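Local coordinates for protein Poly(A) RNA polymerase GLD2 (Rattus norvegicus, PDB 6LBK) that probably adds successive AMP units from ATP to the 3' ends of selected cytoplasmic RNAs, this chain being the C-terminal catalytic part of the whole enzyme, at residues Leu137-Phe142 against Pro153-Ala158; Gln81-Leu86 against Ser147-Arg152; Val163-Lys168 against Val172-Asn177; Phe94-Ser99 against Arg185-Leu190. The protein carries 1 engineered substitution. All coordinates share one frame; numbering follows the deposited sequence.

Interaction 1: Leu137-Phe142 against Pro153-Ala158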
loop_
_atom_site.group_PDB
_atom_site.type_symbol
_atom_site.label_atom_id
_atom_site.label_comp_id
_atom_site.label_asym_id
_atom_site.label_seq_id
_atom_site.Cartn_x
_atom_site.Cartn_y
_atom_site.Cartn_z
ATOM N N LEU A 137 23.532 -12.668 3.012
ATOM C CA LEU A 137 24.490 -12.270 4.055
ATOM C C LEU A 137 23.789 -11.603 5.238
ATOM O O LEU A 137 24.073 -11.913 6.404
ATOM C CB LEU A 137 25.566 -11.338 3.487
ATOM C CG LEU A 137 26.914 -12.009 3.184
ATOM C CD1 LEU A 137 27.851 -11.068 2.443
ATOM C CD2 LEU A 137 27.567 -12.515 4.463
ATOM N N VAL A 138 22.894 -10.657 4.958
ATOM C CA VAL A 138 22.135 -10.026 6.026
ATOM C C VAL A 138 21.378 -11.082 6.811
ATOM O O VAL A 138 21.281 -11.013 8.043
ATOM C CB VAL A 138 21.180 -8.969 5.452
ATOM C CG1 VAL A 138 20.270 -8.451 6.546
ATOM C CG2 VAL A 138 21.954 -7.834 4.788
ATOM N N HIS A 139 20.837 -12.084 6.110
ATOM C CA HIS A 139 20.027 -13.090 6.779
ATOM C C HIS A 139 20.875 -13.929 7.722
ATOM O O HIS A 139 20.509 -14.140 8.885
ATOM C CB HIS A 139 19.327 -13.961 5.738
ATOM C CG HIS A 139 18.558 -15.104 6.325
ATOM N ND1 HIS A 139 18.845 -16.421 6.033
ATOM C CD2 HIS A 139 17.538 -15.131 7.215
ATOM C CE1 HIS A 139 18.021 -17.208 6.701
ATOM N NE2 HIS A 139 17.221 -16.450 7.429
ATOM N N LYS A 140 22.014 -14.419 7.231
ATOM C CA LYS A 140 22.941 -15.156 8.084
ATOM C C LYS A 140 23.382 -14.309 9.278
ATOM O O LYS A 140 23.608 -14.842 10.371
ATOM C CB LYS A 140 24.136 -15.629 7.257
ATOM C CG LYS A 140 24.811 -16.895 7.785
ATOM C CD LYS A 140 23.882 -18.102 7.606
ATOM C CE LYS A 140 23.408 -18.239 6.155
ATOM N NZ LYS A 140 22.872 -19.600 5.847
ATOM N N HIS A 141 23.515 -12.993 9.088
ATOM C CA HIS A 141 23.821 -12.099 10.200
ATOM C C HIS A 141 22.698 -12.122 11.236
ATOM O O HIS A 141 22.944 -12.240 12.440
ATOM C CB HIS A 141 24.036 -10.680 9.652
ATOM C CG HIS A 141 24.596 -9.696 10.638
ATOM N ND1 HIS A 141 25.929 -9.667 10.999
ATOM C CD2 HIS A 141 24.004 -8.677 11.311
ATOM C CE1 HIS A 141 26.125 -8.690 11.869
ATOM N NE2 HIS A 141 24.974 -8.073 12.074
ATOM N N PHE A 142 21.453 -12.039 10.776
ATOM C CA PHE A 142 20.320 -12.062 11.700
ATOM C C PHE A 142 20.243 -13.389 12.448
ATOM O O PHE A 142 19.896 -13.432 13.635
ATOM C CB PHE A 142 19.016 -11.808 10.939
ATOM C CG PHE A 142 18.823 -10.372 10.501
ATOM C CD1 PHE A 142 19.864 -9.463 10.556
ATOM C CD2 PHE A 142 17.593 -9.941 10.022
ATOM C CE1 PHE A 142 19.681 -8.146 10.154
ATOM C CE2 PHE A 142 17.406 -8.636 9.621
ATOM C CZ PHE A 142 18.458 -7.729 9.688
ATOM N N PRO A 153 14.194 -15.448 11.481
ATOM C CA PRO A 153 14.435 -14.803 10.181
ATOM C C PRO A 153 14.389 -15.839 9.073
ATOM O O PRO A 153 15.002 -16.904 9.179
ATOM C CB PRO A 153 15.840 -14.210 10.332
ATOM C CG PRO A 153 16.495 -15.070 11.331
ATOM C CD PRO A 153 15.431 -15.564 12.274
ATOM N N GLN A 154 13.660 -15.528 8.009
ATOM C CA GLN A 154 13.477 -16.479 6.928
ATOM C C GLN A 154 13.566 -15.753 5.601
ATOM O O GLN A 154 13.012 -14.668 5.455
ATOM C CB GLN A 154 12.127 -17.204 7.048
ATOM C CG GLN A 154 11.714 -17.989 5.826
ATOM C CD GLN A 154 10.453 -18.806 6.073
ATOM O OE1 GLN A 154 9.706 -18.535 7.020
ATOM N NE2 GLN A 154 10.183 -19.779 5.199
ATOM N N LEU A 155 14.232 -16.363 4.627
ATOM C CA LEU A 155 14.214 -15.840 3.268
ATOM C C LEU A 155 12.925 -16.291 2.590
ATOM O O LEU A 155 12.745 -17.481 2.300
ATOM C CB LEU A 155 15.422 -16.322 2.476
ATOM C CG LEU A 155 16.794 -15.730 2.716
ATOM C CD1 LEU A 155 17.833 -16.759 2.306
ATOM C CD2 LEU A 155 16.932 -14.480 1.894
ATOM N N ILE A 156 12.052 -15.347 2.300
ATOM C CA ILE A 156 10.857 -15.625 1.521
ATOM C C ILE A 156 11.150 -15.332 0.057
ATOM O O ILE A 156 11.682 -14.267 -0.294
ATOM C CB ILE A 156 9.650 -14.829 2.038
ATOM C CG1 ILE A 156 9.335 -15.247 3.477
ATOM C CG2 ILE A 156 8.429 -15.046 1.147
ATOM C CD1 ILE A 156 7.886 -14.980 3.887
ATOM N N ARG A 157 10.775 -16.280 -0.793
ATOM C CA ARG A 157 11.116 -16.287 -2.202
ATOM C C ARG A 157 9.953 -15.710 -2.990
ATOM O O ARG A 157 8.848 -16.264 -2.980
ATOM C CB ARG A 157 11.416 -17.719 -2.630
ATOM C CG ARG A 157 12.605 -18.286 -1.884
ATOM C CD ARG A 157 12.704 -19.787 -2.031
ATOM N NE ARG A 157 13.844 -20.318 -1.287
ATOM C CZ ARG A 157 13.999 -21.602 -0.976
ATOM N NH1 ARG A 157 13.082 -22.492 -1.337
ATOM N NH2 ARG A 157 15.070 -21.993 -0.300
ATOM N N ALA A 158 10.208 -14.589 -3.648
ATOM C CA ALA A 158 9.225 -13.889 -4.461
ATOM C C ALA A 158 9.994 -13.046 -5.465
ATOM O O ALA A 158 11.230 -13.050 -5.481
ATOM C CB ALA A 158 8.293 -13.038 -3.594
#

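Interaction 2: Gln81-Leu86 against Ser147-Arg152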
loop_
_atom_site.group_PDB
_atom_site.type_symbol
_atom_site.label_atom_id
_atom_site.label_comp_id
_atom_site.label_asym_id
_atom_site.label_seq_id
_atom_site.Cartn_x
_atom_site.Cartn_y
_atom_site.Cartn_z
ATOM N N GLN A 81 20.055 -0.722 10.997
ATOM C CA GLN A 81 21.002 -0.076 10.100
ATOM C C GLN A 81 22.397 -0.081 10.707
ATOM O O GLN A 81 23.373 -0.491 10.074
ATOM C CB GLN A 81 20.591 1.353 9.820
ATOM C CG GLN A 81 21.583 1.996 8.918
ATOM C CD GLN A 81 21.173 3.375 8.599
ATOM O OE1 GLN A 81 20.163 3.592 7.910
ATOM N NE2 GLN A 81 21.935 4.344 9.095
ATOM N N ARG A 82 22.496 0.384 11.946
ATOM C CA ARG A 82 23.740 0.297 12.686
ATOM C C ARG A 82 24.296 -1.118 12.621
ATOM O O ARG A 82 25.490 -1.330 12.364
ATOM C CB ARG A 82 23.446 0.724 14.117
ATOM C CG ARG A 82 24.580 0.989 14.990
ATOM C CD ARG A 82 23.982 1.604 16.193
ATOM N NE ARG A 82 23.704 0.662 17.272
ATOM C CZ ARG A 82 24.549 0.427 18.275
ATOM N NH1 ARG A 82 24.208 -0.423 19.234
ATOM N NH2 ARG A 82 25.731 1.041 18.314
ATOM N N GLU A 83 23.435 -2.105 12.844
ATOM C CA GLU A 83 23.890 -3.486 12.897
ATOM C C GLU A 83 24.379 -3.963 11.519
ATOM O O GLU A 83 25.430 -4.609 11.413
ATOM C CB GLU A 83 22.749 -4.350 13.453
ATOM C CG GLU A 83 23.178 -5.634 14.148
ATOM C CD GLU A 83 23.245 -5.604 15.703
ATOM O OE1 GLU A 83 22.323 -5.123 16.394
ATOM O OE2 GLU A 83 24.230 -6.122 16.239
ATOM N N ILE A 84 23.648 -3.625 10.451
ATOM C CA ILE A 84 23.974 -4.038 9.084
ATOM C C ILE A 84 25.246 -3.363 8.615
ATOM O O ILE A 84 25.994 -3.919 7.802
ATOM C CB ILE A 84 22.792 -3.718 8.137
ATOM C CG1 ILE A 84 21.666 -4.742 8.297
ATOM C CG2 ILE A 84 23.225 -3.662 6.667
ATOM C CD1 ILE A 84 20.328 -4.318 7.640
ATOM N N GLN A 85 25.526 -2.173 9.134
ATOM C CA GLN A 85 26.686 -1.423 8.697
ATOM C C GLN A 85 27.984 -2.085 9.094
ATOM O O GLN A 85 29.029 -1.768 8.509
ATOM C CB GLN A 85 26.595 0.004 9.224
ATOM C CG GLN A 85 25.929 0.909 8.193
ATOM C CD GLN A 85 25.524 2.265 8.716
ATOM O OE1 GLN A 85 25.626 2.553 9.910
ATOM N NE2 GLN A 85 25.067 3.125 7.804
ATOM N N LEU A 86 27.960 -2.996 10.064
ATOM C CA LEU A 86 29.145 -3.813 10.280
ATOM C C LEU A 86 29.476 -4.623 9.039
ATOM O O LEU A 86 30.653 -4.854 8.744
ATOM C CB LEU A 86 28.949 -4.727 11.479
ATOM C CG LEU A 86 28.687 -3.994 12.792
ATOM C CD1 LEU A 86 28.630 -5.012 13.920
ATOM C CD2 LEU A 86 29.726 -2.918 13.061
ATOM N N SER A 147 20.454 -13.065 16.898
ATOM C CA SER A 147 19.418 -13.945 17.427
ATOM C C SER A 147 18.872 -13.524 18.790
ATOM O O SER A 147 17.823 -14.044 19.195
ATOM C CB SER A 147 19.968 -15.365 17.514
ATOM O OG SER A 147 20.969 -15.461 18.511
ATOM N N GLY A 148 19.532 -12.604 19.502
ATOM C CA GLY A 148 19.044 -12.203 20.816
ATOM C C GLY A 148 17.746 -11.413 20.789
ATOM O O GLY A 148 16.967 -11.459 21.749
ATOM N N TYR A 149 17.485 -10.687 19.702
ATOM C CA TYR A 149 16.283 -9.867 19.649
ATOM C C TYR A 149 15.615 -9.907 18.281
ATOM O O TYR A 149 14.738 -9.078 18.005
ATOM C CB TYR A 149 16.617 -8.424 20.023
ATOM C CG TYR A 149 17.544 -7.741 19.052
ATOM C CD1 TYR A 149 18.915 -7.921 19.121
ATOM C CD2 TYR A 149 17.038 -6.903 18.067
ATOM C CE1 TYR A 149 19.758 -7.289 18.234
ATOM C CE2 TYR A 149 17.871 -6.264 17.180
ATOM C CZ TYR A 149 19.231 -6.452 17.274
ATOM O OH TYR A 149 20.052 -5.806 16.386
ATOM N N ILE A 150 16.005 -10.834 17.416
ATOM C CA ILE A 150 15.460 -10.956 16.077
ATOM C C ILE A 150 15.014 -12.405 15.910
ATOM O O ILE A 150 15.856 -13.307 15.788
ATOM C CB ILE A 150 16.494 -10.554 15.020
ATOM C CG1 ILE A 150 16.693 -9.051 15.062
ATOM C CG2 ILE A 150 16.064 -10.944 13.634
ATOM C CD1 ILE A 150 17.504 -8.564 13.917
ATOM N N GLU A 151 13.695 -12.634 15.924
ATOM C CA GLU A 151 13.117 -13.972 15.930
ATOM C C GLU A 151 12.856 -14.474 14.525
ATOM O O GLU A 151 12.408 -13.717 13.655
ATOM C CB GLU A 151 11.805 -14.028 16.712
ATOM C CG GLU A 151 11.954 -14.330 18.181
ATOM C CD GLU A 151 10.620 -14.613 18.861
ATOM O OE1 GLU A 151 9.576 -14.623 18.161
ATOM O OE2 GLU A 151 10.615 -14.832 20.094
ATOM N N ARG A 152 13.122 -15.764 14.316
ATOM C CA ARG A 152 12.710 -16.531 13.144
ATOM C C ARG A 152 12.947 -15.800 11.805
ATOM O O ARG A 152 11.994 -15.593 11.049
ATOM C CB ARG A 152 11.243 -16.921 13.286
ATOM C CG ARG A 152 10.944 -17.874 14.424
ATOM C CD ARG A 152 9.460 -18.236 14.430
ATOM N NE ARG A 152 9.149 -19.320 15.356
ATOM C CZ ARG A 152 7.942 -19.867 15.494
ATOM N NH1 ARG A 152 6.919 -19.431 14.770
ATOM N NH2 ARG A 152 7.757 -20.853 16.358
#

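Interaction 3: Val163-Lys168 against Val172-Asn177. Engineered in segment 172-177: A175 (natural residue Asp).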
loop_
_atom_site.group_PDB
_atom_site.type_symbol
_atom_site.label_atom_id
_atom_site.label_comp_id
_atom_site.label_asym_id
_atom_site.label_seq_id
_atom_site.Cartn_x
_atom_site.Cartn_y
_atom_site.Cartn_z
ATOM N N VAL A 163 13.725 -10.924 3.446
ATOM C CA VAL A 163 13.986 -11.536 4.741
ATOM C C VAL A 163 12.839 -11.107 5.638
ATOM O O VAL A 163 12.627 -9.908 5.861
ATOM C CB VAL A 163 15.337 -11.110 5.341
ATOM C CG1 VAL A 163 15.362 -11.435 6.822
ATOM C CG2 VAL A 163 16.495 -11.821 4.669
ATOM N N LYS A 164 12.088 -12.075 6.136
ATOM C CA LYS A 164 10.999 -11.816 7.058
ATOM C C LYS A 164 11.488 -12.113 8.461
ATOM O O LYS A 164 12.164 -13.121 8.698
ATOM C CB LYS A 164 9.778 -12.681 6.747
ATOM C CG LYS A 164 8.798 -12.055 5.801
ATOM C CD LYS A 164 7.403 -12.471 6.184
ATOM C CE LYS A 164 6.390 -11.819 5.284
ATOM N NZ LYS A 164 5.061 -12.473 5.421
ATOM N N PHE A 165 11.137 -11.239 9.395
ATOM C CA PHE A 165 11.610 -11.480 10.743
ATOM C C PHE A 165 10.676 -10.793 11.715
ATOM O O PHE A 165 9.934 -9.891 11.348
ATOM C CB PHE A 165 13.072 -10.992 10.935
ATOM C CG PHE A 165 13.287 -9.499 10.778
ATOM C CD1 PHE A 165 13.244 -8.651 11.881
ATOM C CD2 PHE A 165 13.621 -8.957 9.548
ATOM C CE1 PHE A 165 13.480 -7.271 11.734
ATOM C CE2 PHE A 165 13.858 -7.588 9.407
ATOM C CZ PHE A 165 13.785 -6.749 10.493
ATOM N N ARG A 166 10.774 -11.188 12.980
ATOM C CA ARG A 166 9.983 -10.583 14.040
ATOM C C ARG A 166 10.945 -9.947 15.030
ATOM O O ARG A 166 11.822 -10.625 15.564
ATOM C CB ARG A 166 9.098 -11.630 14.719
ATOM C CG ARG A 166 7.928 -11.085 15.521
ATOM C CD ARG A 166 7.181 -12.238 16.189
ATOM N NE ARG A 166 7.407 -12.292 17.631
ATOM C CZ ARG A 166 6.555 -11.815 18.533
ATOM N NH1 ARG A 166 5.406 -11.267 18.149
ATOM N NH2 ARG A 166 6.844 -11.895 19.823
ATOM N N ASP A 167 10.772 -8.649 15.269
ATOM C CA ASP A 167 11.511 -7.936 16.291
ATOM C C ASP A 167 10.869 -8.231 17.636
ATOM O O ASP A 167 9.682 -7.937 17.846
ATOM C CB ASP A 167 11.505 -6.434 16.001
ATOM C CG ASP A 167 12.111 -5.603 17.143
ATOM O OD1 ASP A 167 13.243 -5.888 17.626
ATOM O OD2 ASP A 167 11.418 -4.658 17.584
ATOM N N LYS A 168 11.653 -8.853 18.525
ATOM C CA LYS A 168 11.219 -9.167 19.882
ATOM C C LYS A 168 11.128 -7.924 20.746
ATOM O O LYS A 168 10.502 -7.965 21.809
ATOM C CB LYS A 168 12.202 -10.116 20.550
ATOM C CG LYS A 168 12.196 -11.523 20.053
ATOM C CD LYS A 168 13.501 -12.217 20.441
ATOM C CE LYS A 168 13.696 -12.219 21.947
ATOM N NZ LYS A 168 12.648 -13.061 22.598
ATOM N N VAL A 172 7.120 -6.824 16.520
ATOM C CA VAL A 172 6.562 -6.423 15.221
ATOM C C VAL A 172 7.220 -7.231 14.108
ATOM O O VAL A 172 8.435 -7.479 14.128
ATOM C CB VAL A 172 6.705 -4.900 14.959
ATOM C CG1 VAL A 172 6.651 -4.569 13.485
ATOM C CG2 VAL A 172 5.608 -4.126 15.669
ATOM N N GLU A 173 6.407 -7.636 13.134
ATOM C CA GLU A 173 6.889 -8.343 11.958
ATOM C C GLU A 173 7.403 -7.369 10.905
ATOM O O GLU A 173 6.802 -6.323 10.656
ATOM C CB GLU A 173 5.766 -9.197 11.376
ATOM C CG GLU A 173 6.206 -10.204 10.332
ATOM C CD GLU A 173 6.694 -11.510 10.955
ATOM O OE1 GLU A 173 7.327 -12.312 10.228
ATOM O OE2 GLU A 173 6.443 -11.732 12.167
ATOM N N PHE A 174 8.527 -7.722 10.293
ATOM C CA PHE A 174 9.224 -6.897 9.325
ATOM C C PHE A 174 9.552 -7.717 8.092
ATOM O O PHE A 174 9.744 -8.938 8.157
ATOM C CB PHE A 174 10.562 -6.328 9.874
ATOM C CG PHE A 174 10.405 -5.134 10.762
ATOM C CD1 PHE A 174 10.158 -3.883 10.216
ATOM C CD2 PHE A 174 10.527 -5.257 12.124
ATOM C CE1 PHE A 174 10.023 -2.769 11.031
ATOM C CE2 PHE A 174 10.393 -4.158 12.944
ATOM C CZ PHE A 174 10.135 -2.903 12.395
ATOM N N ALA A 175 9.667 -7.007 6.978
ATOM C CA ALA A 175 10.097 -7.544 5.698
ATOM C C ALA A 175 11.181 -6.627 5.152
ATOM O O ALA A 175 10.929 -5.446 4.917
ATOM C CB ALA A 175 8.911 -7.623 4.733
ATOM N N LEU A 176 12.373 -7.165 4.953
ATOM C CA LEU A 176 13.516 -6.406 4.476
ATOM C C LEU A 176 13.881 -6.893 3.085
ATOM O O LEU A 176 13.991 -8.102 2.863
ATOM C CB LEU A 176 14.700 -6.557 5.444
ATOM C CG LEU A 176 15.966 -5.762 5.131
ATOM C CD1 LEU A 176 16.652 -5.398 6.426
ATOM C CD2 LEU A 176 16.917 -6.560 4.256
ATOM N N ASN A 177 14.053 -5.963 2.151
ATOM C CA ASN A 177 14.558 -6.298 0.828
ATOM C C ASN A 177 15.830 -5.509 0.585
ATOM O O ASN A 177 16.176 -4.606 1.349
ATOM C CB ASN A 177 13.518 -6.030 -0.272
ATOM C CG ASN A 177 13.276 -4.562 -0.504
ATOM O OD1 ASN A 177 14.140 -3.845 -1.014
ATOM N ND2 ASN A 177 12.079 -4.097 -0.136
#

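Interaction 4: Phe94-Ser99 against Arg185-Leu190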
loop_
_atom_site.group_PDB
_atom_site.type_symbol
_atom_site.label_atom_id
_atom_site.label_comp_id
_atom_site.label_asym_id
_atom_site.label_seq_id
_atom_site.Cartn_x
_atom_site.Cartn_y
_atom_site.Cartn_z
ATOM N N PHE A 94 16.021 1.979 4.974
ATOM C CA PHE A 94 14.878 2.877 4.844
ATOM C C PHE A 94 13.593 2.194 5.269
ATOM O O PHE A 94 13.293 1.088 4.798
ATOM C CB PHE A 94 14.724 3.356 3.405
ATOM C CG PHE A 94 15.716 4.375 3.002
ATOM C CD1 PHE A 94 17.006 4.016 2.659
ATOM C CD2 PHE A 94 15.350 5.699 2.923
ATOM C CE1 PHE A 94 17.917 4.982 2.252
ATOM C CE2 PHE A 94 16.260 6.673 2.535
ATOM C CZ PHE A 94 17.545 6.317 2.196
ATOM N N LEU A 95 12.797 2.872 6.098
ATOM C CA LEU A 95 11.406 2.452 6.252
ATOM C C LEU A 95 10.643 2.828 4.998
ATOM O O LEU A 95 10.812 3.932 4.479
ATOM C CB LEU A 95 10.747 3.104 7.458
ATOM C CG LEU A 95 10.563 2.189 8.676
ATOM C CD1 LEU A 95 9.852 2.900 9.818
ATOM C CD2 LEU A 95 9.824 0.946 8.296
ATOM N N VAL A 96 9.838 1.890 4.493
ATOM C CA VAL A 96 9.051 2.053 3.275
ATOM C C VAL A 96 7.666 1.421 3.473
ATOM O O VAL A 96 7.432 0.659 4.412
ATOM C CB VAL A 96 9.771 1.407 2.072
ATOM C CG1 VAL A 96 11.067 2.123 1.785
ATOM C CG2 VAL A 96 10.052 -0.074 2.358
ATOM N N GLY A 97 6.728 1.762 2.586
ATOM C CA GLY A 97 5.434 1.100 2.597
ATOM C C GLY A 97 4.456 1.655 3.623
ATOM O O GLY A 97 4.483 2.841 3.976
ATOM N N SER A 98 3.578 0.764 4.115
ATOM C CA SER A 98 2.517 1.169 5.038
ATOM C C SER A 98 3.044 1.878 6.280
ATOM O O SER A 98 2.357 2.750 6.832
ATOM C CB SER A 98 1.712 -0.044 5.444
ATOM O OG SER A 98 1.096 -0.598 4.287
ATOM N N SER A 99 4.244 1.512 6.752
ATOM C CA SER A 99 4.789 2.157 7.941
ATOM C C SER A 99 4.963 3.651 7.738
ATOM O O SER A 99 4.779 4.432 8.677
ATOM C CB SER A 99 6.108 1.504 8.326
ATOM O OG SER A 99 5.893 0.116 8.511
ATOM N N ARG A 185 10.611 5.612 -3.360
ATOM C CA ARG A 185 9.959 6.695 -4.102
ATOM C C ARG A 185 8.443 6.675 -3.917
ATOM O O ARG A 185 7.837 7.670 -3.482
ATOM C CB ARG A 185 10.313 6.621 -5.587
ATOM C CG ARG A 185 11.805 6.714 -5.828
ATOM C CD ARG A 185 12.160 7.277 -7.178
ATOM N NE ARG A 185 13.605 7.470 -7.215
ATOM C CZ ARG A 185 14.219 8.571 -6.797
ATOM N NH1 ARG A 185 13.515 9.589 -6.325
ATOM N NH2 ARG A 185 15.534 8.649 -6.841
ATOM N N ASN A 186 7.814 5.527 -4.154
ATOM C CA ASN A 186 6.363 5.563 -4.089
ATOM C C ASN A 186 5.869 5.719 -2.662
ATOM O O ASN A 186 4.777 6.276 -2.475
ATOM C CB ASN A 186 5.747 4.342 -4.775
ATOM C CG ASN A 186 6.218 3.030 -4.200
ATOM O OD1 ASN A 186 6.374 2.882 -2.986
ATOM N ND2 ASN A 186 6.433 2.050 -5.079
ATOM N N THR A 187 6.708 5.367 -1.657
ATOM C CA THR A 187 6.301 5.621 -0.272
ATOM C C THR A 187 5.886 7.071 -0.102
ATOM O O THR A 187 4.857 7.364 0.525
ATOM C CB THR A 187 7.406 5.267 0.735
ATOM O OG1 THR A 187 7.507 3.843 0.861
ATOM C CG2 THR A 187 7.061 5.836 2.097
ATOM N N PHE A 188 6.667 7.989 -0.674
ATOM C CA PHE A 188 6.405 9.397 -0.461
ATOM C C PHE A 188 5.484 9.981 -1.517
ATOM O O PHE A 188 4.866 11.023 -1.260
ATOM C CB PHE A 188 7.740 10.149 -0.346
ATOM C CG PHE A 188 8.524 9.684 0.824
ATOM C CD1 PHE A 188 8.109 10.019 2.112
ATOM C CD2 PHE A 188 9.595 8.829 0.667
ATOM C CE1 PHE A 188 8.772 9.546 3.213
ATOM C CE2 PHE A 188 10.291 8.360 1.776
ATOM C CZ PHE A 188 9.873 8.715 3.051
ATOM N N LEU A 189 5.326 9.303 -2.662
ATOM C CA LEU A 189 4.203 9.626 -3.533
ATOM C C LEU A 189 2.903 9.371 -2.801
ATOM O O LEU A 189 2.119 10.293 -2.559
ATOM C CB LEU A 189 4.281 8.791 -4.806
ATOM C CG LEU A 189 3.117 8.845 -5.767
ATOM C CD1 LEU A 189 3.041 10.242 -6.314
ATOM C CD2 LEU A 189 3.430 7.857 -6.834
ATOM N N LEU A 190 2.741 8.133 -2.324
ATOM C CA LEU A 190 1.527 7.698 -1.646
ATOM C C LEU A 190 1.280 8.510 -0.392
ATOM O O LEU A 190 0.143 8.936 -0.126
ATOM C CB LEU A 190 1.648 6.216 -1.286
ATOM C CG LEU A 190 0.951 5.213 -2.211
ATOM C CD1 LEU A 190 1.399 5.331 -3.665
ATOM C CD2 LEU A 190 1.115 3.793 -1.655
#

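Interaction 1: Leu137-Phe142 against Pro153-Ala158
In the palm domain, H139 and F142 of helix 128-144 lie against P153 and L155 of strand 150-156, an outermost strand of the five-stranded sheet. The two axes run nearly antiparallel, at 158° and 8.5 Å. CG of H139 is anti to the backbone N (chi1 175°), which carries the imidazole off the helix and down onto the strand. There H139 NE2 donates to P153 O at 2.9 Å and 164°; the oxygen lies in the ring plane, while the nitrogen stands well above the plane of the carbonyl. The methine L155 CG lies over one face of the imidazole, toward the rim, 4.2 Å from its centroid, in a CH-pi contact. The P153 and H139 side chains cross at about a right angle, P153 CB being 3.7 Å from H139 CD2, and the proline also meets the helix one turn on, where F142 CB is 4.0 Å from P153 CB. The phenyl ring then leaves the strand to pack edge-to-face with F165. Histidine suits the site because it offers both a flat face to leucine and an N-H to a carbonyl. Since that carbonyl can only accept, the bond implies a hydrogen on NE2, and it gives P153 O a partner from the helix.

Interaction 2: Gln81-Leu86 against Ser147-Arg152
The backbones carrying E83 and Y149 stay well apart, the nearest CA atoms of 81-86 and 147-152 being those of E83 and I150 at 11.7 Å, so two long side chains reaching out from opposite directions make the contact. E83 projects from the last turns of helix 67-85 and Y149 from the loop entering strand 150-156. The tyrosine's CG sits between its backbone N and carbonyl carbon (chi1 65°), and the ring extends toward the helix. The glutamate bends at chi2 (99°) and brings OE1 to the hydroxyl. Y149 OH donates to E83 OE1; the modelled separation of 2.4 Å is very short, and its exact value is doubtful. OE1 lies at the ring edge, near the ring plane, 3.5 Å from Y149 CZ, with the carboxylate turned 45° from the ring. E83 OE2 is 4.2 Å from Y149 OH, so OE1 is the oxygen that meets the hydroxyl. That oxygen also bonds Q79 NE2, one turn earlier on the helix, and this second bond probably helps fix the carboxylate's rotation. Tyrosine fits because its rigid ring spans the gap and rests on Q79 and L80, while its phenol still ends in a donor. The arrangement is a peripheral tie within the palm of a DNA polymerase beta-like nucleotidyltransferase, where helices pack against a mixed sheet.

Interaction 3: Val163-Lys168 against Val172-Asn177
F165 holds CG between its backbone N and carbonyl carbon (chi1 64°), whereas F174 holds CG anti to the carbonyl carbon (chi1 -80°), and these settings slide the F165 ring beneath the CB of F174. Both belong to the antiparallel beta hairpin of strands 162-167 and 172-178 in the palm sheet. V163 with L176 and F165 with F174 are hydrogen-bonded pairs, with F174 N 2.8 Å from F165 O. F174 CB lies over the F165 ring, 3.6 Å from its centroid, in a CH-pi contact; phenylalanine suits this buried face because its flat ring accepts that carbon. The ring planes differ by 23° but are slid apart, with centroids 5.3 Å distant, and L176 CB meets the F165 edge 4.2 Å from CE2. Cutting F165 back to an alanine is likely to open a gap under F174 CB and leave F142, which meets this ring edge-to-face, without its aromatic partner. The other side carries K164, R166, E173 and A175. A175 is an engineered alanine; the natural aspartate here, beside the predicted magnesium ligand D111, is consistent with the third carboxylate of the family's metal site, which the alanine lacks. The E173 carboxylate, near D109, meets the aliphatic part of R166, whose NE pairs with E151. D167 CB touches the edge of the F174 ring, 4.0 Å from CE2.

Interaction 4: Phe94-Ser99 against Arg185-Leu190
T187 OG1 is gripped by two backbone groups: G97 N donates to it at 2.8 Å and a nearly straight 170°, and it also hydrogen-bonds G183 O one turn earlier in helix 182-194. With chi1 at -74°, OG1 stands anti to the carbonyl carbon and beside the backbone N, facing the backbone at V96 and G97. V96 crosses the threonine at about a right angle, and T187 OG1 lies 3.4 Å from V96 CA and 3.5 Å from V96 CB. The methyl T187 CG2 turns to its helix neighbour and sits over the centre of the F188 ring. G97 has a positive phi (82°), a conformation easy for a residue without CB. V96, G97 and S98 match the hydrophobic-Gly-Ser signature of nucleotidyltransferases, which is followed by the acids, D109 and D111, that probably bind magnesium; V96 itself packs on D111. A valine in place of T187 would keep a similar shape, but is likely to leave G97 N without its acceptor and G183 O without the hydroxyl. Because G97 N gives its hydrogen to OG1, the hydroxyl's own hydrogen can serve G183 O, a relay that ties the signature loop to the helix.

How the interactions relate
All four contacts belong to the palm domain and its five-stranded sheet. Interactions 1 and 2 share strand 150-156, and their centres are 11 Å apart. Each also joins interaction 3 through the neighbouring strand 162-167: K164 N probably hydrogen-bonds Q154 O at 2.8 Å, and the salt bridge from R166 NE to E151 OE1 measures 3.2 Å. Interaction 4 lies at the opposite edge of the sheet, about 22 Å from interactions 1 and 2 between centres, and closes a chain loop in which interactions 1 and 3 are nested. Interactions 3 and 4 approach the predicted metal site from two strands, the side chains of the engineered A175 and of V96 each lying about 4 Å from that of D111, while interactions 1 and 2 are remote from it.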